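Local coordinates for protein oxidoreductase, 2OG-Fe(II) oxygenase family (Burkholderia pseudomallei, PDB 6N1F) that binds iron and probably acts as an oxidoreductase of the iron/ascorbate-dependent, 2-oxoglutarate-type oxygenase family, its substrate not being established, at residues A[64-67]-A[68-71]; A[124-127]-A[128-132]. All blocks are in the same frame, centred on the assembly; numbering follows the deposited sequence.

Contact 1. Residues A[64-67]-A[68-71]; sequences RIDA and LQAR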
loop_
_atom_site.group_PDB
_atom_site.type_symbol
_atom_site.label_atom_id
_atom_site.label_comp_id
_atom_site.label_asym_id
_atom_site.label_seq_id
_atom_site.Cartn_x
_atom_site.Cartn_y
_atom_site.Cartn_z
ATOM N N ARG A 64 16.625 -5.093 -1.759
ATOM C CA ARG A 64 17.248 -3.883 -1.238
ATOM C C ARG A 64 16.330 -3.181 -0.244
ATOM O O ARG A 64 16.746 -2.829 0.869
ATOM C CB ARG A 64 17.618 -2.945 -2.384
ATOM C CG ARG A 64 18.487 -1.772 -1.956
ATOM C CD ARG A 64 18.768 -0.839 -3.131
ATOM N NE ARG A 64 19.672 0.254 -2.772
ATOM C CZ ARG A 64 19.730 1.417 -3.419
ATOM N NH1 ARG A 64 18.930 1.639 -4.455
ATOM N NH2 ARG A 64 20.576 2.363 -3.026
ATOM N N ILE A 65 15.075 -2.956 -0.637
ATOM C CA ILE A 65 14.113 -2.307 0.253
ATOM C C ILE A 65 14.055 -3.029 1.589
ATOM O O ILE A 65 14.047 -2.398 2.654
ATOM C CB ILE A 65 12.725 -2.249 -0.411
ATOM C CG1 ILE A 65 12.748 -1.305 -1.612
ATOM C CG2 ILE A 65 11.650 -1.859 0.621
ATOM C CD1 ILE A 65 11.507 -1.425 -2.464
ATOM N N ASP A 66 14.061 -4.362 1.552
ATOM C CA ASP A 66 13.995 -5.148 2.781
ATOM C C ASP A 66 15.210 -4.903 3.671
ATOM O O ASP A 66 15.069 -4.734 4.889
ATOM C CB ASP A 66 13.868 -6.631 2.447
ATOM C CG ASP A 66 12.845 -7.324 3.309
ATOM O OD1 ASP A 66 12.378 -6.692 4.284
ATOM O OD2 ASP A 66 12.499 -8.486 3.008
ATOM N N ALA A 67 16.412 -4.895 3.088
ATOM C CA ALA A 67 17.608 -4.609 3.878
ATOM C C ALA A 67 17.559 -3.199 4.451
ATOM O O ALA A 67 17.973 -2.968 5.591
ATOM C CB ALA A 67 18.866 -4.793 3.026
ATOM N N LEU A 68 17.040 -2.248 3.680
ATOM C CA LEU A 68 17.033 -0.861 4.131
ATOM C C LEU A 68 16.014 -0.633 5.240
ATOM O O LEU A 68 16.315 0.046 6.228
ATOM C CB LEU A 68 16.758 0.071 2.953
ATOM C CG LEU A 68 17.886 0.269 1.940
ATOM C CD1 LEU A 68 17.367 1.010 0.721
ATOM C CD2 LEU A 68 19.014 1.043 2.583
ATOM N N GLN A 69 14.802 -1.180 5.102
ATOM C CA GLN A 69 13.781 -0.903 6.113
ATOM C C GLN A 69 14.160 -1.495 7.469
ATOM O O GLN A 69 13.823 -0.921 8.516
ATOM C CB GLN A 69 12.411 -1.408 5.638
ATOM C CG GLN A 69 12.347 -2.880 5.295
ATOM C CD GLN A 69 12.041 -3.728 6.504
ATOM O OE1 GLN A 69 11.402 -3.262 7.449
ATOM N NE2 GLN A 69 12.509 -4.973 6.495
ATOM N N ALA A 70 14.896 -2.609 7.471
ATOM C CA ALA A 70 15.367 -3.189 8.724
ATOM C C ALA A 70 16.132 -2.170 9.568
ATOM O O ALA A 70 16.013 -2.156 10.799
ATOM C CB ALA A 70 16.240 -4.411 8.428
ATOM N N ARG A 71 16.913 -1.298 8.922
ATOM C CA ARG A 71 17.717 -0.292 9.614
ATOM C C ARG A 71 16.882 0.799 10.269
ATOM O O ARG A 71 17.428 1.587 11.045
ATOM C CB ARG A 71 18.702 0.362 8.641
ATOM C CG ARG A 71 19.671 -0.599 7.951
ATOM C CD ARG A 71 20.861 0.161 7.376
ATOM N NE ARG A 71 21.904 -0.716 6.843
ATOM C CZ ARG A 71 22.841 -1.315 7.579
ATOM N NH1 ARG A 71 22.883 -1.149 8.900
ATOM N NH2 ARG A 71 23.740 -2.091 6.989
#
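Asp66 and Gln69 make the polar side-chain contact of this helical turn. The two side chains run alongside each other and point the same way. The amide nitrogen of Gln69 sits between two oxygens of Asp66. Gln69 NE2 lies 2.8 Å from Asp66 OD1 and 3.0 Å from the backbone Asp66 O. Both bonds are bent and weak. The carboxylate and amide planes are turned 41° against each other, so the groups do not lie flat together. The first torsion of Gln69 sets CG between its own backbone N and carbonyl carbon (chi1 57°). This lays Gln69 CG 3.2 Å from Ile65 O; the bend at chi2 then turns NE2 back to Asp66. The other end of the amide, OE1, accepts a hydrogen bond from Arg91 NH1 on strand 88-92. That bond settles which end of the amide is OE1, and the weak bonds at NE2 agree with it. Together they probably limit its rotation.

The backbone is that of the last turns of alpha-helix 59-70, and the Asp66-Gln69 pair is an i to i+3 pairing along it. The helix lies outside the double-stranded beta-helix (jelly-roll) core expected of 2OG-Fe(II) oxygenases. Arg64 and Leu68 touch Thr112 of helix 109-117, and Leu68 also reaches Ile113. Leu68 N bonds to Arg64 O at 2.9 Å and Gln69 N to Ile65 O at 2.8 Å. The next i to i+4 bond, Ala70 N to Asp66 O, is weak at 3.3 Å. Asp66 O thus receives two weak donors, one from the main chain and one from Gln69.

Apolar contact is slight. The extended chain of Arg64 and the branched end of Leu68 run at a slant to each other, with Arg64 CG 4.0 Å from Leu68 CD1.

Contact 2. Residues A[124-127]-A[128-132]; sequences RFFG and DMFGT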
loop_
_atom_site.group_PDB
_atom_site.type_symbol
_atom_site.label_atom_id
_atom_site.label_comp_id
_atom_site.label_asym_id
_atom_site.label_seq_id
_atom_site.Cartn_x
_atom_site.Cartn_y
_atom_site.Cartn_z
ATOM N N ARG A 124 6.229 6.591 -14.265
ATOM C CA ARG A 124 5.528 6.243 -15.495
ATOM C C ARG A 124 4.552 5.097 -15.260
ATOM O O ARG A 124 3.426 5.121 -15.771
ATOM C CB ARG A 124 6.520 5.860 -16.583
ATOM C CG ARG A 124 7.338 7.003 -17.142
ATOM C CD ARG A 124 6.455 7.999 -17.868
ATOM N NE ARG A 124 7.235 8.815 -18.792
ATOM C CZ ARG A 124 6.742 9.823 -19.503
ATOM N NH1 ARG A 124 5.459 10.151 -19.393
ATOM N NH2 ARG A 124 7.537 10.507 -20.317
ATOM N N PHE A 125 4.980 4.082 -14.501
ATOM C CA PHE A 125 4.177 2.878 -14.292
ATOM C C PHE A 125 2.867 3.203 -13.589
ATOM O O PHE A 125 1.801 2.752 -14.008
ATOM C CB PHE A 125 4.992 1.860 -13.490
ATOM C CG PHE A 125 4.279 0.555 -13.214
ATOM C CD1 PHE A 125 4.364 -0.500 -14.108
ATOM C CD2 PHE A 125 3.571 0.369 -12.033
ATOM C CE1 PHE A 125 3.728 -1.702 -13.855
ATOM C CE2 PHE A 125 2.938 -0.843 -11.762
ATOM C CZ PHE A 125 3.014 -1.880 -12.679
ATOM N N PHE A 126 2.922 3.994 -12.520
ATOM C CA PHE A 126 1.677 4.332 -11.843
ATOM C C PHE A 126 0.924 5.456 -12.540
ATOM O O PHE A 126 -0.304 5.514 -12.429
ATOM C CB PHE A 126 1.951 4.651 -10.374
ATOM C CG PHE A 126 2.237 3.407 -9.569
ATOM C CD1 PHE A 126 1.208 2.534 -9.249
ATOM C CD2 PHE A 126 3.533 3.078 -9.198
ATOM C CE1 PHE A 126 1.455 1.374 -8.547
ATOM C CE2 PHE A 126 3.786 1.925 -8.492
ATOM C CZ PHE A 126 2.744 1.073 -8.167
ATOM N N GLY A 127 1.616 6.300 -13.303
ATOM C CA GLY A 127 0.915 7.268 -14.133
ATOM C C GLY A 127 -0.008 6.607 -15.140
ATOM O O GLY A 127 -1.156 7.018 -15.314
ATOM N N ASP A 128 0.486 5.578 -15.828
ATOM C CA ASP A 128 -0.385 4.813 -16.712
ATOM C C ASP A 128 -1.469 4.087 -15.922
ATOM O O ASP A 128 -2.619 3.991 -16.368
ATOM C CB ASP A 128 0.441 3.813 -17.512
ATOM C CG ASP A 128 1.403 4.495 -18.466
ATOM O OD1 ASP A 128 1.435 5.744 -18.472
ATOM O OD2 ASP A 128 2.115 3.784 -19.201
HETATM N N MSE A 129 -1.116 3.580 -14.750
HETATM C CA MSE A 129 -1.993 2.752 -13.935
HETATM C C MSE A 129 -3.195 3.572 -13.512
HETATM O O MSE A 129 -4.325 3.100 -13.546
HETATM C CB MSE A 129 -1.225 2.207 -12.721
HETATM C CG MSE A 129 -2.064 1.657 -11.595
HETATM SE SE MSE A 129 -2.372 -0.251 -11.780
HETATM C CE MSE A 129 -0.544 -0.910 -11.935
ATOM N N PHE A 130 -2.933 4.824 -13.138
ATOM C CA PHE A 130 -3.995 5.720 -12.718
ATOM C C PHE A 130 -4.729 6.328 -13.901
ATOM O O PHE A 130 -5.842 6.836 -13.730
ATOM C CB PHE A 130 -3.431 6.824 -11.809
ATOM C CG PHE A 130 -2.743 6.306 -10.560
ATOM C CD1 PHE A 130 -2.976 5.020 -10.094
ATOM C CD2 PHE A 130 -1.861 7.112 -9.858
ATOM C CE1 PHE A 130 -2.333 4.540 -8.955
ATOM C CE2 PHE A 130 -1.211 6.644 -8.715
ATOM C CZ PHE A 130 -1.450 5.351 -8.268
ATOM N N GLY A 131 -4.140 6.286 -15.091
ATOM C CA GLY A 131 -4.809 6.809 -16.268
ATOM C C GLY A 131 -4.968 8.314 -16.307
ATOM O O GLY A 131 -6.012 8.806 -16.754
ATOM N N THR A 132 -3.959 9.063 -15.857
ATOM C CA THR A 132 -3.997 10.517 -15.942
ATOM C C THR A 132 -2.598 11.045 -16.221
ATOM O O THR A 132 -1.590 10.391 -15.939
ATOM C CB THR A 132 -4.553 11.166 -14.659
ATOM O OG1 THR A 132 -4.875 12.540 -14.901
ATOM C CG2 THR A 132 -3.526 11.115 -13.575
#
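The Phe130 ring carries the carbonyl oxygen Phe126 O over one face, 3.2 Å above the plane and shifted toward the rim. The Phe130 ring also stacks with Phe166 and meets Tyr226 edge-to-face. Within 124-127, Phe125 CD2 stands over the centre of the Phe126 ring. Phe126 CD2 in turn meets the Phe125 ring at its edge, in plane. The Phe126 and Phe130 rings meet at a slant, their planes 41° apart, with Phe126 CD1 4.0 Å from Phe130 CZ.

Met129, a selenomethionine, lies alongside Phe125 and points the same way. Bends at chi2 (92°) and chi3 carry its methyl CE to 3.5 Å from Phe125 CE2. These two side chains also touch Leu51 and Met36, while Phe126 and Phe130 pack on Val202.

Phe130 N bonds to Phe126 O at 2.8 Å in the last turn of helix 120-130. A weak bond joins Gly131 N to Gly127 O, and Gly131 leaves the helix with positive phi. With Phe130 N as its donor, Phe126 O can lie over the Phe130 ring within an otherwise apolar face. That face seats helix 120-130 on strands 200-204 and 48-51 and on helix 36-45.

Contact 1 and contact 2 each lie near the C-terminal end of a helix, on 59-70 and 120-130. Contact 1 comes first along the chain. Their centres are about 26 Å apart and their nearest atoms about 10 Å, so they do not touch. Both helices are tied to the large antiparallel sheet, helix 59-70 through the Gln69-Arg91 hydrogen bond and helix 120-130 through aromatic packing of Phe130. The iron is held by His155, Asp157 and His209, the two-histidine, one-carboxylate facial triad of this family. Contact 2 has a side chain, that of Phe130, about 12 Å from the Asp157 side chain. Contact 1 lies away from that site.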